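Local coordinates for protein IG hypothetical 16092 (Bacillus cereus ATCC 14579, PDB 1YQH) that is of unknown function but probably binds thiamine or a related compound, at residues 48-53 with 59-64. Residues are numbered along the deposited sequence; the frame is centred on the assembly and turned at random.
Sequences TTLEGE and DVVKRA
Leu50 reaches across from strand 48-52 to helix 54-70 and touches both Val60 and Val61 with a single methyl group. Leu50 CB points toward the helix but is still 6.2 Å from Val60 CG1. With chi1 at -50°, CG lies beside the backbone N and still lacks a close partner across the contact. The next bond continues anti to CA (chi2 174°), and this extension carries CD1 to the helix, 4.2 Å from Val60 CG1 and also 4.2 Å from Val61 CG2. CD2 branches off and stays 4.8 Å from Val60 CG1. The two valine methyls approach CD1 from roughly perpendicular directions, and no hydrogen bond crosses between 48-53 and 59-64, so this small, buried contact is purely apolar. Val34 of helix 23-36 packs against Leu50 and Val60 alike, while Phe12 of strand 8-17 continues the core beside Val61. Polar pairing belongs to the outer side of the helix, where Asp59 and Arg63, one turn apart, form a salt bridge: NE of Arg63 approaches OD2 of Asp59 at 2.9 Å from above the carboxylate plane. Strand 48-52 leads directly into helix 54-70, which then crosses to strand 75-84. The leucine-valine packing therefore belongs to the second beta-alpha-beta unit of a ferredoxin-like fold, whose two helices pack on one face of a four-stranded antiparallel sheet.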
# COMPACT_ATOMS: atom_id res chain seq x y z
N THR A 48 -10.43 4.53 1.43
CA THR A 48 -11.64 5.03 0.76
C THR A 48 -11.51 4.66 -0.70
O THR A 48 -10.46 4.91 -1.32
CB THR A 48 -11.75 6.56 0.95
OG1 THR A 48 -12.08 6.81 2.32
CG2 THR A 48 -12.85 7.18 0.04
N THR A 49 -12.56 4.06 -1.25
CA THR A 49 -12.59 3.64 -2.65
C THR A 49 -13.22 4.75 -3.48
O THR A 49 -14.21 5.34 -3.05
CB THR A 49 -13.43 2.36 -2.81
OG1 THR A 49 -12.92 1.34 -1.94
CG2 THR A 49 -13.37 1.86 -4.27
N LEU A 50 -12.63 5.02 -4.65
CA LEU A 50 -13.13 5.98 -5.64
C LEU A 50 -13.29 5.32 -7.01
O LEU A 50 -12.55 4.39 -7.36
CB LEU A 50 -12.15 7.15 -5.80
CG LEU A 50 -11.65 7.85 -4.54
CD1 LEU A 50 -10.57 8.88 -4.87
CD2 LEU A 50 -12.82 8.52 -3.80
N GLU A 51 -14.25 5.81 -7.80
CA GLU A 51 -14.41 5.34 -9.17
C GLU A 51 -14.56 6.57 -10.06
O GLU A 51 -15.29 7.49 -9.71
CB GLU A 51 -15.65 4.46 -9.27
CG GLU A 51 -15.94 3.93 -10.66
CD GLU A 51 -17.25 3.16 -10.70
OE1 GLU A 51 -17.28 2.01 -10.26
OE2 GLU A 51 -18.26 3.71 -11.18
N GLY A 52 -13.88 6.58 -11.20
CA GLY A 52 -14.01 7.69 -12.14
C GLY A 52 -12.77 7.88 -12.99
O GLY A 52 -11.99 6.95 -13.20
N GLU A 53 -12.61 9.10 -13.49
CA GLU A 53 -11.51 9.43 -14.39
C GLU A 53 -10.18 9.52 -13.63
O GLU A 53 -10.10 10.14 -12.57
CB GLU A 53 -11.82 10.76 -15.06
CG GLU A 53 -10.76 11.24 -16.01
CD GLU A 53 -10.91 12.71 -16.36
OE1 GLU A 53 -12.07 13.20 -16.45
OE2 GLU A 53 -9.87 13.37 -16.56
N ASP A 59 -6.45 14.05 -8.56
CA ASP A 59 -6.64 15.39 -8.03
C ASP A 59 -7.43 15.38 -6.72
O ASP A 59 -7.13 16.16 -5.80
CB ASP A 59 -7.30 16.31 -9.05
CG ASP A 59 -7.33 17.75 -8.57
OD1 ASP A 59 -6.25 18.34 -8.35
OD2 ASP A 59 -8.44 18.28 -8.38
N VAL A 60 -8.43 14.49 -6.61
CA VAL A 60 -9.15 14.32 -5.34
C VAL A 60 -8.18 13.93 -4.22
O VAL A 60 -8.21 14.51 -3.13
CB VAL A 60 -10.33 13.31 -5.45
CG1 VAL A 60 -10.90 12.95 -4.07
CG2 VAL A 60 -11.40 13.89 -6.34
N VAL A 61 -7.32 12.96 -4.50
CA VAL A 61 -6.36 12.51 -3.49
C VAL A 61 -5.39 13.65 -3.09
O VAL A 61 -5.12 13.87 -1.90
CB VAL A 61 -5.59 11.26 -3.98
CG1 VAL A 61 -4.54 10.85 -2.91
CG2 VAL A 61 -6.56 10.10 -4.24
N LYS A 62 -4.86 14.36 -4.09
CA LYS A 62 -3.97 15.50 -3.81
C LYS A 62 -4.65 16.54 -2.92
O LYS A 62 -4.05 17.06 -1.98
CB LYS A 62 -3.52 16.14 -5.12
CG LYS A 62 -2.54 15.27 -5.88
CD LYS A 62 -2.43 15.66 -7.34
CE LYS A 62 -1.78 17.00 -7.51
NZ LYS A 62 -1.61 17.36 -8.96
N ARG A 63 -5.91 16.82 -3.21
CA ARG A 63 -6.60 17.84 -2.43
C ARG A 63 -6.95 17.33 -1.05
O ARG A 63 -6.99 18.11 -0.09
CB ARG A 63 -7.81 18.39 -3.19
CG ARG A 63 -7.35 19.26 -4.35
CD ARG A 63 -8.50 19.95 -5.05
NE ARG A 63 -9.32 18.99 -5.76
CZ ARG A 63 -10.53 18.64 -5.36
NH1 ARG A 63 -11.04 19.20 -4.28
NH2 ARG A 63 -11.22 17.74 -6.05
N ALA A 64 -7.16 16.01 -0.94
CA ALA A 64 -7.47 15.36 0.35
C ALA A 64 -6.26 15.46 1.26
O ALA A 64 -6.39 15.85 2.41
CB ALA A 64 -7.85 13.88 0.14